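PDB 3OTN: SusD superfamily protein from Parabacteroides distasonis, which probably binds glycans or other nutrients at the bacterial outer membrane. Local coordinates for residues Phe133-Lys138 / Arg153-Ile159; Cys86-Ile90 / Tyr125-Leu129. All blocks are in the same frame, centred on the assembly; numbering follows the deposited sequence.

Overall arrangement
Both contacts lie in the N-terminal, helix-rich part of the chain, whose paired helices are consistent with the TPR-like repeats of SusD proteins. From the N terminus, helix 79-100 leads through a short connection into helix 108-133, and contact 2 closes this hairpin by packing 86-90 on 125-129. Contact 1 follows in series: the chain leaves helix 108-133, makes an irregular excursion, and returns so that 133-138 meets 153-159 at the start of helix 156-172. The two neither nest nor cross, yet they touch, their centres about 12 Å apart. Pro137 O lies 2.7 Å from Tyr87 OH, a probable hydrogen bond, and Ile159 packs on Tyr126, so three successive helices are tied together.

Contact 1. Residues Phe133-Lys138 / Arg153-Ile159; sequences FGDVPK and RAPVKEI
A single antiparallel bridge, the hydrogen-bonded pair Val136 with Ala154 (CA-CA 5.3 Å), pins the exit of helix 108-133 to the entrance of helix 156-172 in the TPR-like region. Gly134 is the first residue to leave the helical conformation, with positive phi (84/-131). The CA-CB bond of Asp135 points toward 153-159 and, with chi1 m, OD1 accepts Val156 N at 2.9 Å, just after Pro155 at the N-cap position. A water donates to both Asp135 OD2 (2.7 Å) and Arg153 O (3.0 Å). Asp135 O receives both Arg153 NE (2.8 Å) and NH2 (2.9 Å); Asn479 and Thr477 also bind this guanidinium. At extended Val136 (-145/159), O accepts Ala154 N at 2.8 Å, while its N gives a weak bond to Ala154 O at 3.3 Å. Val136 CG2 lies 3.9 Å from Ile159 CG1. Pro137 sits beside Arg153 (CA-CA 4.2 Å). Lys138 (t, t, p, t) lays CB 3.6 Å from Ile159 CD1 and salt-bridges Glu162; its NZ ends 2.8 Å from Glu158 OE1, a second salt bridge.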
loop_
_atom_site.group_PDB
_atom_site.type_symbol
_atom_site.label_atom_id
_atom_site.label_comp_id
_atom_site.label_asym_id
_atom_site.label_seq_id
_atom_site.Cartn_x
_atom_site.Cartn_y
_atom_site.Cartn_z
ATOM N N PHE A 133 -13.457 3.313 1.101
ATOM C CA PHE A 133 -14.798 3.864 0.959
ATOM C C PHE A 133 -15.876 3.211 1.768
ATOM O O PHE A 133 -16.989 3.737 1.801
ATOM C CB PHE A 133 -15.238 3.758 -0.524
ATOM C CG PHE A 133 -14.330 4.488 -1.481
ATOM C CD1 PHE A 133 -14.377 5.875 -1.580
ATOM C CD2 PHE A 133 -13.484 3.790 -2.322
ATOM C CE1 PHE A 133 -13.561 6.560 -2.459
ATOM C CE2 PHE A 133 -12.660 4.460 -3.216
ATOM C CZ PHE A 133 -12.696 5.845 -3.291
ATOM N N GLY A 134 -15.609 2.044 2.362
ATOM C CA GLY A 134 -16.608 1.367 3.171
ATOM C C GLY A 134 -17.523 0.550 2.280
ATOM O O GLY A 134 -17.041 -0.218 1.462
ATOM N N ASP A 135 -18.832 0.691 2.454
ATOM C CA ASP A 135 -19.799 -0.021 1.625
ATOM C C ASP A 135 -19.577 0.366 0.153
ATOM O O ASP A 135 -19.417 1.526 -0.136
ATOM C CB ASP A 135 -21.232 0.369 2.023
ATOM C CG ASP A 135 -21.656 -0.151 3.399
ATOM O OD1 ASP A 135 -20.871 -0.789 4.114
ATOM O OD2 ASP A 135 -22.816 0.116 3.773
ATOM N N VAL A 136 -19.570 -0.604 -0.737
ATOM C CA VAL A 136 -19.391 -0.370 -2.181
ATOM C C VAL A 136 -20.233 -1.358 -2.957
ATOM O O VAL A 136 -20.652 -2.399 -2.388
ATOM C CB VAL A 136 -17.924 -0.482 -2.601
ATOM C CG1 VAL A 136 -17.105 0.611 -1.932
ATOM C CG2 VAL A 136 -17.360 -1.883 -2.298
ATOM N N PRO A 137 -20.547 -1.040 -4.235
ATOM C CA PRO A 137 -21.307 -1.990 -5.057
ATOM C C PRO A 137 -20.669 -3.369 -5.174
ATOM O O PRO A 137 -19.476 -3.486 -5.370
ATOM C CB PRO A 137 -21.363 -1.298 -6.422
ATOM C CG PRO A 137 -21.327 0.157 -6.080
ATOM C CD PRO A 137 -20.420 0.263 -4.923
ATOM N N LYS A 138 -21.507 -4.381 -5.036
ATOM C CA LYS A 138 -21.143 -5.774 -5.058
ATOM C C LYS A 138 -21.384 -6.306 -6.473
ATOM O O LYS A 138 -22.497 -6.678 -6.804
ATOM C CB LYS A 138 -22.011 -6.510 -4.042
ATOM C CG LYS A 138 -21.728 -8.003 -3.888
ATOM C CD LYS A 138 -22.457 -8.571 -2.661
ATOM C CE LYS A 138 -23.914 -8.639 -2.837
ATOM N NZ LYS A 138 -24.563 -9.319 -1.665
ATOM N N ARG A 153 -24.677 0.584 -3.055
ATOM C CA ARG A 153 -23.543 0.166 -2.252
ATOM C C ARG A 153 -24.010 -0.977 -1.348
ATOM O O ARG A 153 -25.057 -0.880 -0.736
ATOM C CB ARG A 153 -23.021 1.329 -1.399
ATOM C CG ARG A 153 -22.628 2.561 -2.218
ATOM C CD ARG A 153 -22.446 3.764 -1.308
ATOM N NE ARG A 153 -21.350 3.550 -0.399
ATOM C CZ ARG A 153 -21.148 4.159 0.771
ATOM N NH1 ARG A 153 -21.994 5.036 1.284
ATOM N NH2 ARG A 153 -20.073 3.832 1.469
ATOM N N ALA A 154 -23.212 -2.040 -1.234
ATOM C CA ALA A 154 -23.565 -3.194 -0.416
ATOM C C ALA A 154 -22.739 -3.115 0.883
ATOM O O ALA A 154 -21.653 -2.485 0.903
ATOM C CB ALA A 154 -23.266 -4.489 -1.185
ATOM N N PRO A 155 -23.202 -3.781 1.952
ATOM C CA PRO A 155 -22.413 -3.707 3.200
ATOM C C PRO A 155 -20.987 -4.220 3.053
ATOM O O PRO A 155 -20.767 -5.190 2.335
ATOM C CB PRO A 155 -23.198 -4.594 4.166
ATOM C CG PRO A 155 -24.626 -4.505 3.686
ATOM C CD PRO A 155 -24.532 -4.400 2.175
ATOM N N VAL A 156 -20.041 -3.586 3.739
ATOM C CA VAL A 156 -18.670 -4.061 3.781
ATOM C C VAL A 156 -18.616 -5.567 4.075
ATOM O O VAL A 156 -17.963 -6.324 3.347
ATOM C CB VAL A 156 -17.793 -3.271 4.829
ATOM C CG1 VAL A 156 -16.447 -3.976 5.068
ATOM C CG2 VAL A 156 -17.532 -1.841 4.370
ATOM N N LYS A 157 -19.332 -6.022 5.099
ATOM C CA LYS A 157 -19.304 -7.448 5.470
ATOM C C LYS A 157 -19.655 -8.395 4.314
ATOM O O LYS A 157 -19.001 -9.433 4.141
ATOM C CB LYS A 157 -20.190 -7.739 6.691
ATOM C CG LYS A 157 -19.906 -9.129 7.307
ATOM C CD LYS A 157 -20.655 -9.307 8.645
ATOM C CE LYS A 157 -20.218 -10.593 9.397
ATOM N NZ LYS A 157 -20.507 -11.799 8.602
ATOM N N GLU A 158 -20.632 -8.012 3.501
ATOM C CA GLU A 158 -20.984 -8.788 2.320
ATOM C C GLU A 158 -19.859 -8.841 1.270
ATOM O O GLU A 158 -19.650 -9.882 0.647
ATOM C CB GLU A 158 -22.298 -8.286 1.676
ATOM C CG GLU A 158 -23.590 -8.464 2.521
ATOM C CD GLU A 158 -24.850 -7.916 1.806
ATOM O OE1 GLU A 158 -24.790 -7.707 0.575
ATOM O OE2 GLU A 158 -25.898 -7.700 2.461
ATOM N N ILE A 159 -19.151 -7.735 1.066
ATOM C CA ILE A 159 -18.062 -7.698 0.099
ATOM C C ILE A 159 -16.972 -8.682 0.564
ATOM O O ILE A 159 -16.486 -9.491 -0.223
ATOM C CB ILE A 159 -17.437 -6.289 -0.073
ATOM C CG1 ILE A 159 -18.452 -5.231 -0.556
ATOM C CG2 ILE A 159 -16.216 -6.352 -0.975
ATOM C CD1 ILE A 159 -19.274 -5.629 -1.803
HETATM O O HOH W 1 -24.886 0.104 2.088
#

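Contact 2. Residues Cys86-Ile90 / Tyr125-Leu129; sequences CYAGI and YYFYL
Helices 79-100 and 108-133 form an antiparallel helical hairpin, the repeating unit of TPR-like folds, and here two of their turns face each other. The axes of 86-90 and 125-129 approach to 9.7 Å at a signed crossing angle of -153°, with Cys86 and Tyr125 closest in register (CA-CA 5.3 Å). There are three CH-pi contacts. Gly89 CA stands 4.0 Å from the centroid of the Tyr125 ring (chi1 m), which fills the space a side chain would need. Ile90 (m, t) sets CD1 3.5 Å from the centroid of the Tyr126 ring, almost on its normal, and Leu129 (m, t) brings CD1 3.8 Å from that of Tyr87. Other apolar contacts are Ile90 CD1 to Leu129 CD1 at 3.4 Å, Cys86 CB to Leu129 CG at 3.6 Å and Ile90 CG1 to Tyr125 CB at 3.7 Å. The rings of Tyr87 and Tyr126 meet obliquely, centroids 6.0 Å apart. Three hydroxyls hydrogen-bond outside the segments: Tyr87 OH to Pro137 O, Tyr126 OH to Ile139 O and Tyr125 OH to Ala26 O. With no hydrogen bond between the two segments, the contact is apolar and CH-pi in character, and these three tyrosines pair their hydroxyls with backbone carbonyls beyond it.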
loop_
_atom_site.group_PDB
_atom_site.type_symbol
_atom_site.label_atom_id
_atom_site.label_comp_id
_atom_site.label_asym_id
_atom_site.label_seq_id
_atom_site.Cartn_x
_atom_site.Cartn_y
_atom_site.Cartn_z
ATOM N N CYS A 86 -10.222 0.932 -9.738
ATOM C CA CYS A 86 -10.567 -0.316 -9.060
ATOM C C CYS A 86 -11.762 -0.974 -9.733
ATOM O O CYS A 86 -11.730 -2.179 -10.029
ATOM C CB CYS A 86 -10.809 -0.131 -7.549
ATOM S SG CYS A 86 -9.236 0.109 -6.632
ATOM N N TYR A 87 -12.810 -0.201 -10.007
ATOM C CA TYR A 87 -13.977 -0.782 -10.674
ATOM C C TYR A 87 -13.686 -1.209 -12.116
ATOM O O TYR A 87 -14.197 -2.254 -12.541
ATOM C CB TYR A 87 -15.255 0.079 -10.543
ATOM C CG TYR A 87 -15.989 -0.301 -9.271
ATOM C CD1 TYR A 87 -16.582 -1.540 -9.133
ATOM C CD2 TYR A 87 -15.988 0.546 -8.177
ATOM C CE1 TYR A 87 -17.203 -1.908 -7.942
ATOM C CE2 TYR A 87 -16.621 0.206 -7.011
ATOM C CZ TYR A 87 -17.209 -1.028 -6.885
ATOM O OH TYR A 87 -17.796 -1.349 -5.669
ATOM N N ALA A 88 -12.846 -0.465 -12.838
ATOM C CA ALA A 88 -12.410 -0.929 -14.188
ATOM C C ALA A 88 -11.668 -2.256 -14.073
ATOM O O ALA A 88 -11.884 -3.156 -14.855
ATOM C CB ALA A 88 -11.530 0.140 -14.901
ATOM N N GLY A 89 -10.777 -2.367 -13.085
ATOM C CA GLY A 89 -10.070 -3.615 -12.813
ATOM C C GLY A 89 -10.998 -4.787 -12.517
ATOM O O GLY A 89 -10.789 -5.891 -13.027
ATOM N N ILE A 90 -12.026 -4.524 -11.701
ATOM C CA ILE A 90 -13.043 -5.519 -11.335
ATOM C C ILE A 90 -13.818 -5.948 -12.576
ATOM O O ILE A 90 -14.040 -7.162 -12.771
ATOM C CB ILE A 90 -13.980 -4.992 -10.167
ATOM C CG1 ILE A 90 -13.208 -5.010 -8.843
ATOM C CG2 ILE A 90 -15.288 -5.846 -10.045
ATOM C CD1 ILE A 90 -13.708 -3.940 -7.831
ATOM N N TYR A 125 -8.630 -5.653 -5.558
ATOM C CA TYR A 125 -9.299 -4.391 -5.906
ATOM C C TYR A 125 -10.396 -4.070 -4.875
ATOM O O TYR A 125 -10.485 -2.926 -4.407
ATOM C CB TYR A 125 -9.916 -4.446 -7.299
ATOM C CG TYR A 125 -8.892 -4.459 -8.433
ATOM C CD1 TYR A 125 -7.907 -3.471 -8.521
ATOM C CD2 TYR A 125 -8.963 -5.382 -9.440
ATOM C CE1 TYR A 125 -7.003 -3.456 -9.545
ATOM C CE2 TYR A 125 -8.047 -5.385 -10.475
ATOM C CZ TYR A 125 -7.067 -4.424 -10.513
ATOM O OH TYR A 125 -6.167 -4.411 -11.540
ATOM N N TYR A 126 -11.202 -5.080 -4.526
ATOM C CA TYR A 126 -12.274 -4.910 -3.568
ATOM C C TYR A 126 -11.770 -4.613 -2.161
ATOM O O TYR A 126 -12.379 -3.822 -1.453
ATOM C CB TYR A 126 -13.210 -6.125 -3.525
ATOM C CG TYR A 126 -14.342 -6.016 -4.502
ATOM C CD1 TYR A 126 -15.340 -5.037 -4.336
ATOM C CD2 TYR A 126 -14.426 -6.865 -5.587
ATOM C CE1 TYR A 126 -16.397 -4.942 -5.231
ATOM C CE2 TYR A 126 -15.480 -6.796 -6.480
ATOM C CZ TYR A 126 -16.448 -5.817 -6.332
ATOM O OH TYR A 126 -17.477 -5.739 -7.260
ATOM N N PHE A 127 -10.652 -5.225 -1.772
ATOM C CA PHE A 127 -10.069 -4.979 -0.449
ATOM C C PHE A 127 -9.617 -3.537 -0.320
ATOM O O PHE A 127 -9.769 -2.967 0.747
ATOM C CB PHE A 127 -8.907 -5.971 -0.191
ATOM C CG PHE A 127 -8.344 -5.944 1.202
ATOM C CD1 PHE A 127 -9.168 -5.991 2.317
ATOM C CD2 PHE A 127 -6.975 -5.959 1.394
ATOM C CE1 PHE A 127 -8.618 -6.021 3.603
ATOM C CE2 PHE A 127 -6.412 -6.002 2.663
ATOM C CZ PHE A 127 -7.232 -6.005 3.771
ATOM N N TYR A 128 -9.061 -2.942 -1.386
ATOM C CA TYR A 128 -8.737 -1.508 -1.361
ATOM C C TYR A 128 -10.041 -0.685 -1.302
ATOM O O TYR A 128 -10.192 0.175 -0.431
ATOM C CB TYR A 128 -7.874 -1.075 -2.541
ATOM C CG TYR A 128 -6.436 -1.358 -2.307
ATOM C CD1 TYR A 128 -5.943 -2.666 -2.376
ATOM C CD2 TYR A 128 -5.567 -0.348 -1.886
ATOM C CE1 TYR A 128 -4.587 -2.948 -2.109
ATOM C CE2 TYR A 128 -4.230 -0.612 -1.636
ATOM C CZ TYR A 128 -3.736 -1.896 -1.746
ATOM O OH TYR A 128 -2.400 -2.121 -1.503
ATOM N N LEU A 129 -11.001 -1.011 -2.175
ATOM C CA LEU A 129 -12.283 -0.285 -2.184
ATOM C C LEU A 129 -12.994 -0.256 -0.826
ATOM O O LEU A 129 -13.427 0.829 -0.352
ATOM C CB LEU A 129 -13.225 -0.832 -3.239
ATOM C CG LEU A 129 -12.903 -0.492 -4.679
ATOM C CD1 LEU A 129 -13.839 -1.367 -5.545
ATOM C CD2 LEU A 129 -13.156 1.003 -4.957
#